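Local coordinates for WlaRA, TDP-fucose-3,4-ketoisomerase (PDB 5TPV), which belongs to the WxcM-like branch of the cupin clan and binds thymidine-5'-diphosphate in pockets of its beta-sandwich dimer, at residues B[6-11]-B[57-62]. Residues are numbered along the deposited sequence; the frame is centred on the assembly and turned at random.
Sequences LKFKTI and IFIALN. With TYD (thymidine-5'-diphosphate), chain D.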
ATOM      1  N   LEU B   6       5.159  -2.811 -15.038  1.00 38.81           N
ATOM      2  CA  LEU B   6       6.173  -3.446 -14.210  1.00 39.54           C
ATOM      3  C   LEU B   6       5.864  -4.889 -13.896  1.00 37.29           C
ATOM      4  O   LEU B   6       4.713  -5.308 -13.821  1.00 48.88           O
ATOM      5  CB  LEU B   6       6.395  -2.667 -12.930  1.00 40.80           C
ATOM      6  CG  LEU B   6       6.786  -1.232 -13.245  1.00 41.76           C
ATOM      7  CD1 LEU B   6       6.782  -0.467 -11.956  1.00 44.86           C
ATOM      8  CD2 LEU B   6       8.134  -1.057 -13.944  1.00 40.29           C
ATOM      9  N   LYS B   7       6.921  -5.686 -13.872  1.00 44.35           N
ATOM     10  CA  LYS B   7       6.896  -7.035 -13.317  1.00 42.15           C
ATOM     11  C   LYS B   7       7.633  -6.936 -11.980  1.00 39.82           C
ATOM     12  O   LYS B   7       8.812  -6.581 -11.952  1.00 42.72           O
ATOM     13  CB  LYS B   7       7.606  -8.008 -14.249  1.00 49.42           C
ATOM     14  CG  LYS B   7       7.718  -9.421 -13.662  1.00 58.48           C
ATOM     15  CD  LYS B   7       6.398 -10.174 -13.753  1.00 56.76           C
ATOM     16  CE  LYS B   7       6.424 -11.449 -12.931  1.00 68.92           C
ATOM     17  NZ  LYS B   7       5.406 -12.425 -13.420  1.00 72.27           N
ATOM     18  N   PHE B   8       6.947  -7.221 -10.873  1.00 37.13           N
ATOM     19  CA  PHE B   8       7.550  -7.057  -9.547  1.00 33.27           C
ATOM     20  C   PHE B   8       8.508  -8.185  -9.182  1.00 31.61           C
ATOM     21  O   PHE B   8       8.322  -9.340  -9.567  1.00 37.57           O
ATOM     22  CB  PHE B   8       6.451  -6.909  -8.498  1.00 37.96           C
ATOM     23  CG  PHE B   8       5.585  -5.677  -8.688  1.00 40.77           C
ATOM     24  CD1 PHE B   8       6.125  -4.463  -9.105  1.00 36.96           C
ATOM     25  CD2 PHE B   8       4.217  -5.736  -8.425  1.00 37.13           C
ATOM     26  CE1 PHE B   8       5.315  -3.332  -9.270  1.00 34.97           C
ATOM     27  CE2 PHE B   8       3.415  -4.622  -8.587  1.00 30.32           C
ATOM     28  CZ  PHE B   8       3.955  -3.434  -8.985  1.00 28.66           C
ATOM     29  N   LYS B   9       9.586  -7.836  -8.508  1.00 33.64           N
ATOM     30  CA  LYS B   9      10.423  -8.845  -7.877  1.00 45.42           C
ATOM     31  C   LYS B   9       9.744  -9.216  -6.544  1.00 42.44           C
ATOM     32  O   LYS B   9       9.528  -8.326  -5.708  1.00 37.01           O
ATOM     33  CB  LYS B   9      11.855  -8.336  -7.648  1.00 52.03           C
ATOM     34  CG  LYS B   9      12.755  -9.296  -6.844  1.00 71.41           C
ATOM     35  CD  LYS B   9      14.035  -9.782  -7.548  1.00 91.56           C
ATOM     36  CE  LYS B   9      14.295 -11.293  -7.454  1.00 90.31           C
ATOM     37  NZ  LYS B   9      13.901 -11.898  -6.145  1.00 83.39           N
ATOM     38  N   THR B  10       9.416 -10.503  -6.392  1.00 37.84           N
ATOM     39  CA  THR B  10       8.829 -11.074  -5.170  1.00 38.46           C
ATOM     40  C   THR B  10       9.843 -11.818  -4.311  1.00 41.43           C
ATOM     41  O   THR B  10      10.780 -12.450  -4.838  1.00 43.04           O
ATOM     42  CB  THR B  10       7.656 -11.993  -5.501  1.00 40.60           C
ATOM     43  OG1 THR B  10       8.119 -13.171  -6.170  1.00 45.18           O
ATOM     44  CG2 THR B  10       6.639 -11.296  -6.385  1.00 44.10           C
ATOM     45  N   ILE B  11       9.667 -11.737  -2.994  1.00 43.69           N
ATOM     46  CA  ILE B  11      10.440 -12.527  -2.039  1.00 40.72           C
ATOM     47  C   ILE B  11       9.649 -13.728  -1.508  1.00 46.79           C
ATOM     48  O   ILE B  11       8.714 -13.609  -0.681  1.00 41.17           O
ATOM     49  CB  ILE B  11      10.964 -11.661  -0.891  1.00 44.54           C
ATOM     50  CG1 ILE B  11      11.794 -10.501  -1.431  1.00 35.98           C
ATOM     51  CG2 ILE B  11      11.887 -12.475   0.014  1.00 45.39           C
ATOM     52  CD1 ILE B  11      12.032  -9.381  -0.443  1.00 38.34           C
ATOM     53  N   ILE B  57       1.670   4.152  -9.213  1.00 28.74           N
ATOM     54  CA  ILE B  57       1.551   2.740  -9.630  1.00 26.28           C
ATOM     55  C   ILE B  57       0.222   2.103  -9.184  1.00 25.34           C
ATOM     56  O   ILE B  57      -0.162   2.191  -8.038  1.00 29.36           O
ATOM     57  CB  ILE B  57       2.712   1.948  -9.027  1.00 28.27           C
ATOM     58  CG1 ILE B  57       4.015   2.406  -9.631  1.00 29.89           C
ATOM     59  CG2 ILE B  57       2.645   0.460  -9.356  1.00 30.45           C
ATOM     60  CD1 ILE B  57       5.213   1.883  -8.887  1.00 31.38           C
ATOM     61  N   PHE B  58      -0.451   1.444 -10.106  1.00 27.43           N
ATOM     62  CA  PHE B  58      -1.759   0.842  -9.913  1.00 30.12           C
ATOM     63  C   PHE B  58      -1.532  -0.683  -9.905  1.00 30.14           C
ATOM     64  O   PHE B  58      -0.885  -1.229 -10.801  1.00 29.64           O
ATOM     65  CB  PHE B  58      -2.714   1.164 -11.098  1.00 32.12           C
ATOM     66  CG  PHE B  58      -2.996   2.626 -11.286  1.00 33.62           C
ATOM     67  CD1 PHE B  58      -3.961   3.249 -10.537  1.00 36.02           C
ATOM     68  CD2 PHE B  58      -2.265   3.390 -12.192  1.00 33.88           C
ATOM     69  CE1 PHE B  58      -4.190   4.618 -10.660  1.00 40.03           C
ATOM     70  CE2 PHE B  58      -2.491   4.745 -12.329  1.00 34.70           C
ATOM     71  CZ  PHE B  58      -3.462   5.362 -11.568  1.00 32.88           C
ATOM     72  N   ILE B  59      -2.114  -1.358  -8.932  1.00 25.97           N
ATOM     73  CA  ILE B  59      -1.968  -2.801  -8.768  1.00 27.14           C
ATOM     74  C   ILE B  59      -3.327  -3.367  -8.398  1.00 31.25           C
ATOM     75  O   ILE B  59      -3.986  -2.856  -7.464  1.00 29.37           O
ATOM     76  CB  ILE B  59      -0.974  -3.059  -7.616  1.00 27.57           C
ATOM     77  CG1 ILE B  59       0.332  -2.328  -7.826  1.00 29.43           C
ATOM     78  CG2 ILE B  59      -0.697  -4.538  -7.389  1.00 29.00           C
ATOM     79  CD1 ILE B  59       1.192  -2.275  -6.590  1.00 31.94           C
ATOM     80  N   ALA B  60      -3.763  -4.394  -9.145  1.00 29.19           N
ATOM     81  CA  ALA B  60      -4.892  -5.182  -8.745  1.00 26.83           C
ATOM     82  C   ALA B  60      -4.427  -6.258  -7.776  1.00 28.41           C
ATOM     83  O   ALA B  60      -3.942  -7.291  -8.209  1.00 34.94           O
ATOM     84  CB  ALA B  60      -5.554  -5.793  -9.965  1.00 32.79           C
ATOM     85  N   LEU B  61      -4.524  -5.994  -6.485  1.00 31.48           N
ATOM     86  CA  LEU B  61      -4.168  -6.969  -5.466  1.00 36.68           C
ATOM     87  C   LEU B  61      -5.101  -8.118  -5.435  1.00 36.36           C
ATOM     88  O   LEU B  61      -4.729  -9.192  -5.067  1.00 41.83           O
ATOM     89  CB  LEU B  61      -4.292  -6.402  -4.074  1.00 39.97           C
ATOM     90  CG  LEU B  61      -3.309  -5.343  -3.654  1.00 46.15           C
ATOM     91  CD1 LEU B  61      -3.399  -5.128  -2.164  1.00 49.01           C
ATOM     92  CD2 LEU B  61      -1.905  -5.748  -4.032  1.00 45.81           C
ATOM     93  N   ASN B  62      -6.357  -7.877  -5.755  1.00 39.73           N
ATOM     94  CA  ASN B  62      -7.237  -8.983  -5.971  1.00 36.45           C
ATOM     95  C   ASN B  62      -8.176  -8.687  -7.131  1.00 37.99           C
ATOM     96  O   ASN B  62      -8.423  -7.542  -7.465  1.00 39.07           O
ATOM     97  CB  ASN B  62      -7.955  -9.306  -4.654  1.00 41.86           C
ATOM     98  CG  ASN B  62      -8.412 -10.761  -4.590  1.00 46.05           C
ATOM     99  OD1 ASN B  62      -7.683 -11.694  -4.937  1.00 50.08           O
ATOM    100  ND2 ASN B  62      -9.664 -10.942  -4.223  1.00 49.65           N
TER
HETATM  101  PA  TYD D 201      11.516 -10.343   7.358  1.00 43.53           P
HETATM  102  O1A TYD D 201      10.977  -9.036   7.889  1.00 34.33           O
HETATM  103  O2A TYD D 201      12.805 -10.905   7.908  1.00 55.55           O
HETATM  104  O3A TYD D 201      10.369 -11.463   7.516  1.00 43.79           O
HETATM  105  PB  TYD D 201       8.878 -11.049   7.959  1.00 39.89           P
HETATM  106  O1B TYD D 201       9.087 -10.177   9.174  1.00 33.30           O
HETATM  107  O2B TYD D 201       8.204 -12.369   8.246  1.00 41.08           O
HETATM  108  O3B TYD D 201       8.331 -10.318   6.756  1.00 45.09           O
HETATM  109  O5' TYD D 201      11.663 -10.214   5.760  1.00 35.27           O
HETATM  110  C5' TYD D 201      11.555 -11.367   4.928  1.00 40.41           C
HETATM  111  C4' TYD D 201      12.699 -11.379   3.924  1.00 40.90           C
HETATM  112  O4' TYD D 201      12.409 -10.480   2.850  1.00 39.20           O
HETATM  113  C3' TYD D 201      14.002 -10.929   4.568  1.00 42.65           C
HETATM  114  O3' TYD D 201      14.981 -11.967   4.469  1.00 49.46           O
HETATM  115  C2' TYD D 201      14.462  -9.706   3.796  1.00 41.32           C
HETATM  116  C1' TYD D 201      13.414  -9.470   2.718  1.00 34.36           C
HETATM  117  N1  TYD D 201      12.811  -8.147   2.895  1.00 43.04           N
HETATM  118  C2  TYD D 201      13.255  -7.067   2.099  1.00 42.03           C
HETATM  119  O2  TYD D 201      14.156  -7.258   1.255  1.00 41.23           O
HETATM  120  N3  TYD D 201      12.728  -5.841   2.231  1.00 36.03           N
HETATM  121  C4  TYD D 201      11.763  -5.608   3.125  1.00 37.63           C
HETATM  122  O4  TYD D 201      11.275  -4.463   3.245  1.00 36.90           O
HETATM  123  C5  TYD D 201      11.280  -6.724   3.974  1.00 37.97           C
HETATM  124  C5M TYD D 201      10.194  -6.501   4.993  1.00 36.98           C
HETATM  125  C6  TYD D 201      11.849  -7.979   3.809  1.00 44.98           C
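The outer atoms of the Phe8 ring meet Ile59 and Ile57, and with Leu6 these apolar side chains carry the contact between 6-11 and 57-62; no hydrogen bond joins the two segments. The far end of the ring does the touching: CE2 of Phe8 comes within 3.8 Å of Ile59 CD1, which approaches obliquely with CG1 close behind it. Ile57 meets the same ring differently, its CG2 branch lying 4.1 Å from Phe8 CZ, at the edge and near the ring plane. The other branch of Ile57 serves a second neighbour, with CD1 4.2 Å from Leu6 CD1 where the two side chains cross at about a right angle. With CG1 of Ile57 anti to the carbonyl carbon (chi1 -66°) and CG2 anti to the backbone N, the CG1-CD1 arm is directed to Leu6 and the CG2 methyl to Phe8.

At the far end of 6-11, Ile11 borders thymidine-5'-diphosphate, its CD1 3.4 Å from O2 of the base.

His21 packs edge-to-face with Phe8, and Tyr36 of the second subunit packs on both Phe8 and Ile59. Strands 3-13 and 56-62 belong to one antiparallel sheet of the cupin fold but are not adjacent: strand 85-89 runs between them, so these side chains meet across an intervening strand.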